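Local coordinates for Mgp-operon protein 3 (Mycoplasma pneumoniae, PDB 6RJ1) that probably takes part in adhesion to host cells, as the extracellular P40/P90 protein of a human pathogen that also carries the adhesin P1, at residues L585-D588 against A593-E596; N606-F609 against T614-Y617; L673-N678 against A741-A746; V758-L763 against N773-F778. All coordinates share one frame; numbering follows the deposited sequence.

Contact 1: L585-D588 against A593-E596; sequences LDSD and ALVE
A short helix, 591-595, turns back on the loop that leads into it, so that Ala593 and Leu594 in its last turn lie against Ser587 and Asp588, only a few residues upstream. The backbones run close, with the CA atoms of Asp588 and Ala593 5.5 Å apart. Much of the contact gathers round one carbonyl. Asp588 O has the methyl of Ala593 at 3.3 Å (O to CB) and, less closely, the branch point of Leu594 at 4.0 Å (O to CG). The CB atoms of Asp588 and Ala593 also meet, at 3.8 Å. The first bond of the Leu594 side chain does not point at the loop, but with CG beside the backbone N (chi1 -73°) its methyl CD2 reaches it, 3.7 Å from CB of Ser587. The serine offers its methylene to the leucine while its hydroxyl is used within the loop: OG is hydrogen-bonded to Gly584 O. The carboxylate of Asp588 likewise looks elsewhere, with OD1 in a salt bridge to Lys625. Leu594 further touches Glu684 of a later loop. The chemistry is thus carbon against carbon and carbon against a carbonyl oxygen: helix and loop, joined by four residues, meet through van der Waals contact alone, and the polar ends of Ser587 and Asp588 tie the loop to itself and to the lysine.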
# COMPACT_ATOMS: atom_id res chain seq x y z
N LEU A 585 -8.84 26.43 5.27
CA LEU A 585 -8.90 26.90 6.66
C LEU A 585 -10.32 27.31 7.07
O LEU A 585 -10.70 27.17 8.23
CB LEU A 585 -7.92 28.06 6.88
CG LEU A 585 -6.44 27.70 6.95
CD1 LEU A 585 -5.58 28.94 6.85
CD2 LEU A 585 -6.11 26.94 8.22
N ASP A 586 -11.09 27.79 6.09
CA ASP A 586 -12.46 28.27 6.20
C ASP A 586 -13.52 27.17 5.97
O ASP A 586 -14.69 27.49 5.77
CB ASP A 586 -12.67 29.42 5.20
CG ASP A 586 -12.52 29.01 3.74
OD1 ASP A 586 -11.55 28.28 3.42
OD2 ASP A 586 -13.36 29.42 2.93
N SER A 587 -13.12 25.88 6.01
CA SER A 587 -14.06 24.77 5.83
C SER A 587 -15.10 24.76 6.94
O SER A 587 -14.80 25.14 8.07
CB SER A 587 -13.34 23.44 5.84
OG SER A 587 -12.41 23.32 4.77
N ASP A 588 -16.33 24.32 6.61
CA ASP A 588 -17.40 24.19 7.58
C ASP A 588 -17.11 22.99 8.49
O ASP A 588 -16.33 22.10 8.12
CB ASP A 588 -18.77 24.05 6.89
CG ASP A 588 -19.23 25.32 6.21
OD1 ASP A 588 -19.22 26.40 6.87
OD2 ASP A 588 -19.63 25.25 5.03
N ALA A 593 -18.32 17.88 5.98
CA ALA A 593 -18.02 19.18 5.39
C ALA A 593 -16.54 19.31 5.06
O ALA A 593 -16.21 19.87 4.01
CB ALA A 593 -18.46 20.30 6.33
N LEU A 594 -15.67 18.77 5.93
CA LEU A 594 -14.21 18.81 5.75
C LEU A 594 -13.76 17.98 4.56
O LEU A 594 -12.95 18.46 3.76
CB LEU A 594 -13.48 18.34 7.01
CG LEU A 594 -13.46 19.27 8.22
CD1 LEU A 594 -12.98 18.55 9.45
CD2 LEU A 594 -12.58 20.48 7.98
N VAL A 595 -14.28 16.75 4.42
CA VAL A 595 -13.90 15.85 3.33
C VAL A 595 -14.51 16.28 1.99
O VAL A 595 -13.93 15.99 0.94
CB VAL A 595 -14.14 14.35 3.64
CG1 VAL A 595 -13.30 13.91 4.84
CG2 VAL A 595 -15.62 14.03 3.86
N GLU A 596 -15.65 16.99 2.02
CA GLU A 596 -16.29 17.48 0.80
C GLU A 596 -15.81 18.90 0.43
O GLU A 596 -16.27 19.43 -0.59
CB GLU A 596 -17.82 17.39 0.88
CG GLU A 596 -18.36 15.97 0.89
CD GLU A 596 -19.87 15.80 0.84
OE1 GLU A 596 -20.34 14.97 0.04
OE2 GLU A 596 -20.58 16.50 1.60

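Contact 2: N606-F609 against T614-Y617; sequences NGLF and TFAY
The Tyr617 ring carries methyl CD1 of Leu608 over one face, in a CH-pi contact 4.0 Å from CD1 to the ring centroid and 28° off its normal. The methyl sits over the CE1-CZ side, 3.6 Å from both Tyr617 CE1 and CZ. Leu608 reaches it by setting CG opposite its own backbone N (chi1 -171°), and the same CD1 packs at 3.8 Å on CB of Phe615. At the edge of the Phe609 ring, near its plane, lies Ala616 O. The ring of Phe670 in helix 666-673 meets the Tyr617 ring, and Val667 touches the tyrosine too. The backbones belong to a small antiparallel hairpin of strands 609-611 and 614-616. Its firm bond across the contact runs from Phe609 N to Ala616 O, 3.0 Å long and nearly straight at 173°. The return bond from Ala616 N to Phe609 O is weak at 3.2 Å, as is the one from Gly607 N to Tyr617 O at 3.3 Å. Asn606 points its amide elsewhere, ND2 to Ser580 and Thr582, OD1 to Thr619 N. The hairpin is held here by one straight backbone bond and two weak ones, with Leu608 packing on Tyr617 and Phe615 beside them.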
# COMPACT_ATOMS: atom_id res chain seq x y z
N ASN A 606 -3.17 25.26 -2.34
CA ASN A 606 -2.36 25.33 -1.13
C ASN A 606 -0.91 25.69 -1.39
O ASN A 606 -0.34 25.36 -2.42
CB ASN A 606 -2.49 24.03 -0.31
CG ASN A 606 -3.90 23.74 0.16
OD1 ASN A 606 -4.73 24.64 0.32
ND2 ASN A 606 -4.20 22.48 0.37
N GLY A 607 -0.35 26.38 -0.41
CA GLY A 607 1.01 26.87 -0.38
C GLY A 607 1.17 27.77 0.83
O GLY A 607 0.25 27.85 1.64
N LEU A 608 2.31 28.46 0.94
CA LEU A 608 2.55 29.36 2.06
C LEU A 608 1.73 30.64 1.96
O LEU A 608 1.88 31.40 1.01
CB LEU A 608 4.05 29.65 2.25
CG LEU A 608 4.43 30.42 3.54
CD1 LEU A 608 4.71 29.48 4.69
CD2 LEU A 608 5.62 31.31 3.31
N PHE A 609 0.84 30.85 2.95
CA PHE A 609 -0.00 32.04 3.08
C PHE A 609 0.43 32.77 4.35
O PHE A 609 0.32 32.22 5.45
CB PHE A 609 -1.50 31.67 3.13
CG PHE A 609 -2.07 31.21 1.81
CD1 PHE A 609 -2.59 32.13 0.90
CD2 PHE A 609 -2.13 29.86 1.48
CE1 PHE A 609 -3.13 31.71 -0.32
CE2 PHE A 609 -2.66 29.44 0.26
CZ PHE A 609 -3.17 30.36 -0.63
N THR A 614 1.89 35.29 10.95
CA THR A 614 1.47 33.92 11.24
C THR A 614 1.18 33.21 9.92
O THR A 614 0.26 33.59 9.20
CB THR A 614 0.33 33.84 12.29
OG1 THR A 614 -0.29 32.55 12.22
CG2 THR A 614 -0.74 34.91 12.13
N PHE A 615 2.00 32.21 9.60
CA PHE A 615 1.87 31.45 8.36
C PHE A 615 0.95 30.24 8.51
O PHE A 615 0.56 29.87 9.62
CB PHE A 615 3.24 31.05 7.79
CG PHE A 615 4.20 30.33 8.72
CD1 PHE A 615 4.05 28.97 8.98
CD2 PHE A 615 5.28 31.00 9.28
CE1 PHE A 615 4.94 28.30 9.84
CE2 PHE A 615 6.17 30.33 10.14
CZ PHE A 615 5.99 28.99 10.41
N ALA A 616 0.58 29.65 7.36
CA ALA A 616 -0.24 28.44 7.20
C ALA A 616 0.07 27.89 5.82
O ALA A 616 0.37 28.67 4.89
CB ALA A 616 -1.72 28.77 7.32
N TYR A 617 0.04 26.56 5.67
CA TYR A 617 0.33 25.94 4.38
C TYR A 617 -0.96 25.58 3.60
O TYR A 617 -0.88 24.98 2.54
CB TYR A 617 1.29 24.75 4.54
CG TYR A 617 2.72 25.19 4.75
CD1 TYR A 617 3.53 25.54 3.68
CD2 TYR A 617 3.27 25.25 6.03
CE1 TYR A 617 4.85 25.94 3.86
CE2 TYR A 617 4.60 25.65 6.23
CZ TYR A 617 5.38 25.99 5.14
OH TYR A 617 6.69 26.39 5.32

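Contact 3: L673-N678 against A741-A746; sequences LGLNFN and ANFPEA
Leu675 and Pro744 form the tight part of this contact, crossing at about a right angle. Both methyls of the leucine are engaged: CD1 meets the proline ring at 3.8 Å (to CD), and CD2 lies equally far, 3.8 Å, from the carbonyl oxygen Pro744 O. Leu675 points toward the opposite segment, and with CG beside its backbone N (chi1 -69°) both methyls reach Pro744. Phe670 of helix 666-673 touches both residues, so leucine and proline share an aromatic neighbour. Toward the Phe743 end the fit slackens. CD2 of Leu675 approaches the ring obliquely, 4.3 Å from Phe743 CD1, and CD2 of Leu673 comes no nearer than 4.3 Å to Phe743 CB. Phe743 is partly exposed, and its ring meets that of Tyr737. What comes together here is the exit of helix 666-673 and a long loop. Gly674 is the first residue after the helix to leave helical angles and takes a positive phi of 63°, which favours glycine; Leu675 follows, pointing toward 741-746 in the loop between strands 723-732 and 779-786. Leu673, by contrast, is buried and also touches Ser740. On the solvent side stands Glu745, exposed and hardly meeting the other segment, while Ala746 directs its methyl toward that segment yet rests on Phe670, its CB staying 5.3 Å from Leu675 O.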
# COMPACT_ATOMS: atom_id res chain seq x y z
N LEU A 673 2.38 14.56 7.54
CA LEU A 673 2.50 14.46 8.99
C LEU A 673 1.23 14.88 9.75
O LEU A 673 1.19 14.76 10.98
CB LEU A 673 3.73 15.26 9.43
CG LEU A 673 5.10 14.56 9.40
CD1 LEU A 673 5.56 14.23 7.98
CD2 LEU A 673 6.15 15.41 10.06
N GLY A 674 0.21 15.31 9.01
CA GLY A 674 -1.09 15.73 9.56
C GLY A 674 -0.99 16.93 10.47
O GLY A 674 -1.52 16.90 11.58
N LEU A 675 -0.31 17.98 9.99
CA LEU A 675 -0.04 19.19 10.76
C LEU A 675 -0.91 20.40 10.36
O LEU A 675 -0.74 21.49 10.90
CB LEU A 675 1.46 19.52 10.66
CG LEU A 675 2.40 18.55 11.38
CD1 LEU A 675 3.79 18.64 10.80
CD2 LEU A 675 2.44 18.83 12.87
N ASN A 676 -1.86 20.20 9.45
CA ASN A 676 -2.77 21.26 9.01
C ASN A 676 -4.00 21.26 9.91
O ASN A 676 -4.74 20.27 9.96
CB ASN A 676 -3.12 21.11 7.53
CG ASN A 676 -1.94 21.18 6.60
OD1 ASN A 676 -1.22 22.19 6.55
ND2 ASN A 676 -1.70 20.12 5.85
N PHE A 677 -4.18 22.35 10.66
CA PHE A 677 -5.30 22.54 11.59
C PHE A 677 -5.90 23.89 11.34
O PHE A 677 -5.19 24.82 10.97
CB PHE A 677 -4.81 22.45 13.05
CG PHE A 677 -4.38 21.07 13.50
CD1 PHE A 677 -3.09 20.61 13.25
CD2 PHE A 677 -5.26 20.25 14.19
CE1 PHE A 677 -2.69 19.33 13.66
CE2 PHE A 677 -4.86 18.97 14.60
CZ PHE A 677 -3.58 18.52 14.33
N ASN A 678 -7.22 24.02 11.54
CA ASN A 678 -7.92 25.29 11.38
C ASN A 678 -7.62 26.22 12.56
O ASN A 678 -7.21 25.75 13.63
CB ASN A 678 -9.44 25.08 11.18
CG ASN A 678 -10.19 24.35 12.28
OD1 ASN A 678 -9.83 24.36 13.46
ND2 ASN A 678 -11.29 23.72 11.91
N ALA A 741 11.97 14.53 14.24
CA ALA A 741 12.66 15.31 15.27
C ALA A 741 12.35 16.80 15.17
O ALA A 741 12.10 17.42 16.20
CB ALA A 741 14.16 15.08 15.18
N ASN A 742 12.34 17.35 13.95
CA ASN A 742 12.12 18.78 13.70
C ASN A 742 10.78 19.06 13.00
O ASN A 742 10.75 19.83 12.03
CB ASN A 742 13.31 19.36 12.90
CG ASN A 742 13.50 18.76 11.51
OD1 ASN A 742 13.01 17.66 11.19
ND2 ASN A 742 14.22 19.47 10.65
N PHE A 743 9.68 18.46 13.49
CA PHE A 743 8.36 18.68 12.89
C PHE A 743 7.95 20.17 12.98
O PHE A 743 8.13 20.79 14.04
CB PHE A 743 7.28 17.74 13.45
CG PHE A 743 6.95 17.91 14.92
CD1 PHE A 743 5.91 18.74 15.33
CD2 PHE A 743 7.63 17.18 15.89
CE1 PHE A 743 5.59 18.88 16.68
CE2 PHE A 743 7.31 17.31 17.24
CZ PHE A 743 6.29 18.16 17.62
N PRO A 744 7.50 20.78 11.87
CA PRO A 744 7.15 22.21 11.91
C PRO A 744 5.78 22.50 12.53
O PRO A 744 5.01 21.57 12.81
CB PRO A 744 7.25 22.65 10.44
CG PRO A 744 7.44 21.39 9.64
CD PRO A 744 7.26 20.21 10.53
N GLU A 745 5.48 23.78 12.75
CA GLU A 745 4.21 24.23 13.32
C GLU A 745 3.79 25.57 12.75
O GLU A 745 4.60 26.50 12.71
CB GLU A 745 4.21 24.22 14.87
CG GLU A 745 5.56 24.42 15.54
CD GLU A 745 5.72 23.79 16.91
OE1 GLU A 745 6.20 24.48 17.83
OE2 GLU A 745 5.35 22.60 17.06
N ALA A 746 2.55 25.66 12.26
CA ALA A 746 2.00 26.87 11.65
C ALA A 746 1.34 27.79 12.67
O ALA A 746 0.60 27.33 13.54
CB ALA A 746 1.00 26.51 10.55

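Contact 4: V758-L763 against N773-F778; sequences VKISTL and NSLLNF
Ile760 and Leu775 meet at about a right angle, the branch methyl CG2 of the isoleucine lying 3.9 Å from CD1 of the leucine. CG2 stands opposite the isoleucine's backbone N, which puts this short branch, rather than the longer CG1 arm, against Leu775. The second methyl of Leu775 looks to the other apolar residue of the turn: its CD2 is 4.3 Å from CD2 of Leu763, a looser touch. Leu763 uses that same CD2 against Ser774, 3.7 Å from OG, where a methyl lies beside a hydroxyl; OG itself is hydrogen-bonded to Ser740 OG. Two turns present these side chains. Ile760 to Leu763 make a type I beta turn, with a 3.1 Å bond from Leu763 N to Ile760 O; Leu763 points at the second segment, and Ile760 reaches it with CG2. On that segment OD1 of Asn773 accepts twice: from Leu775 N at 3.0 Å, which makes an Asx turn, and from Leu776 N at 2.8 Å, almost straight (171°), which makes an Asx motif. Helix 666-673 lies along the group, Thr668 against Ile760, Val669 against Leu763, and Ala672 and Leu673 against Leu775. All four touching residues are buried. Across the segments the contact is apolar packing of buried methyls, one of them against a hydroxyl; backbone N-H groups are bonded inside each segment, and the Ser774 hydroxyl bonds to Ser740, an earlier residue of the same long loop.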
# COMPACT_ATOMS: atom_id res chain seq x y z
N VAL A 758 10.70 24.24 6.89
CA VAL A 758 11.00 22.81 6.83
C VAL A 758 10.32 22.17 5.63
O VAL A 758 9.09 22.21 5.50
CB VAL A 758 10.74 22.02 8.16
CG1 VAL A 758 10.99 20.51 7.99
CG2 VAL A 758 11.58 22.57 9.31
N LYS A 759 11.14 21.61 4.74
CA LYS A 759 10.74 20.87 3.56
C LYS A 759 11.10 19.38 3.78
O LYS A 759 11.54 19.02 4.87
CB LYS A 759 11.34 21.48 2.28
CG LYS A 759 12.77 21.99 2.37
CD LYS A 759 13.11 22.79 1.12
CE LYS A 759 14.50 23.37 1.12
NZ LYS A 759 15.54 22.32 0.94
N ILE A 760 10.84 18.51 2.80
CA ILE A 760 11.11 17.06 2.92
C ILE A 760 12.60 16.78 3.15
O ILE A 760 12.95 16.04 4.09
CB ILE A 760 10.53 16.25 1.72
CG1 ILE A 760 9.05 16.61 1.43
CG2 ILE A 760 10.70 14.75 1.93
CD1 ILE A 760 8.53 16.09 0.10
N SER A 761 13.47 17.40 2.34
CA SER A 761 14.92 17.23 2.42
C SER A 761 15.51 17.65 3.76
O SER A 761 16.52 17.08 4.16
CB SER A 761 15.61 17.92 1.25
OG SER A 761 15.27 19.29 1.19
N THR A 762 14.89 18.62 4.47
CA THR A 762 15.40 19.10 5.77
C THR A 762 14.75 18.38 6.97
O THR A 762 15.25 18.50 8.09
CB THR A 762 15.33 20.62 5.89
OG1 THR A 762 13.97 21.05 5.88
CG2 THR A 762 16.12 21.33 4.80
N LEU A 763 13.67 17.59 6.72
CA LEU A 763 12.96 16.80 7.73
C LEU A 763 13.88 15.69 8.24
O LEU A 763 14.48 14.96 7.43
CB LEU A 763 11.66 16.21 7.15
CG LEU A 763 10.62 15.68 8.15
CD1 LEU A 763 9.87 16.82 8.83
CD2 LEU A 763 9.65 14.75 7.47
N ASN A 773 12.85 6.73 6.94
CA ASN A 773 12.00 7.89 6.66
C ASN A 773 10.93 8.05 7.75
O ASN A 773 10.56 7.07 8.40
CB ASN A 773 11.36 7.77 5.27
CG ASN A 773 10.05 7.02 5.25
OD1 ASN A 773 8.97 7.59 5.42
ND2 ASN A 773 10.11 5.71 5.07
N SER A 774 10.42 9.29 7.92
CA SER A 774 9.35 9.64 8.87
C SER A 774 8.26 10.40 8.10
O SER A 774 7.57 11.25 8.67
CB SER A 774 9.91 10.52 9.99
OG SER A 774 10.44 11.72 9.45
N LEU A 775 8.12 10.06 6.81
CA LEU A 775 7.26 10.73 5.85
C LEU A 775 6.12 9.86 5.34
O LEU A 775 5.01 10.37 5.14
CB LEU A 775 8.15 11.15 4.66
CG LEU A 775 7.97 12.49 3.92
CD1 LEU A 775 7.79 12.26 2.45
CD2 LEU A 775 6.88 13.37 4.49
N LEU A 776 6.41 8.58 5.06
CA LEU A 776 5.45 7.67 4.45
C LEU A 776 4.80 6.73 5.42
O LEU A 776 5.49 6.11 6.24
CB LEU A 776 6.10 6.88 3.30
CG LEU A 776 7.01 7.66 2.35
CD1 LEU A 776 7.84 6.73 1.52
CD2 LEU A 776 6.22 8.63 1.48
N ASN A 777 3.47 6.61 5.34
CA ASN A 777 2.74 5.70 6.19
C ASN A 777 2.75 4.29 5.60
O ASN A 777 2.94 4.11 4.40
CB ASN A 777 1.33 6.19 6.50
CG ASN A 777 0.82 5.74 7.85
OD1 ASN A 777 1.41 4.89 8.52
ND2 ASN A 777 -0.29 6.28 8.28
N PHE A 778 2.60 3.29 6.46
CA PHE A 778 2.63 1.89 6.08
C PHE A 778 1.59 1.14 6.91
O PHE A 778 1.41 1.45 8.08
CB PHE A 778 4.06 1.35 6.30
CG PHE A 778 4.24 -0.14 6.38
CD1 PHE A 778 4.40 -0.90 5.23
CD2 PHE A 778 4.33 -0.78 7.60
CE1 PHE A 778 4.61 -2.27 5.30
CE2 PHE A 778 4.53 -2.16 7.67
CZ PHE A 778 4.67 -2.89 6.52

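Contact 3 is the hub. Its centre lies 12 Å from those of contacts 2 and 4, and it touches all three others. Toward contact 4, Asn742 ND2 probably bonds to Thr762 O at 2.9 Å, and Pro744 CG packs on Val758 CB. Toward contact 2, Phe615 CE1 reaches Glu745 O at 3.4 Å. Contact 1 joins through Leu585, whose CD2 lies 3.6 Å from Phe677 O and whose CD1 lies 3.9 Å from Ala616 CB of contact 2. Contacts 1 and 4 stay apart, their centres 26 Å distant. Helix 666-673 gives side-chain neighbours to contacts 2, 3 and 4.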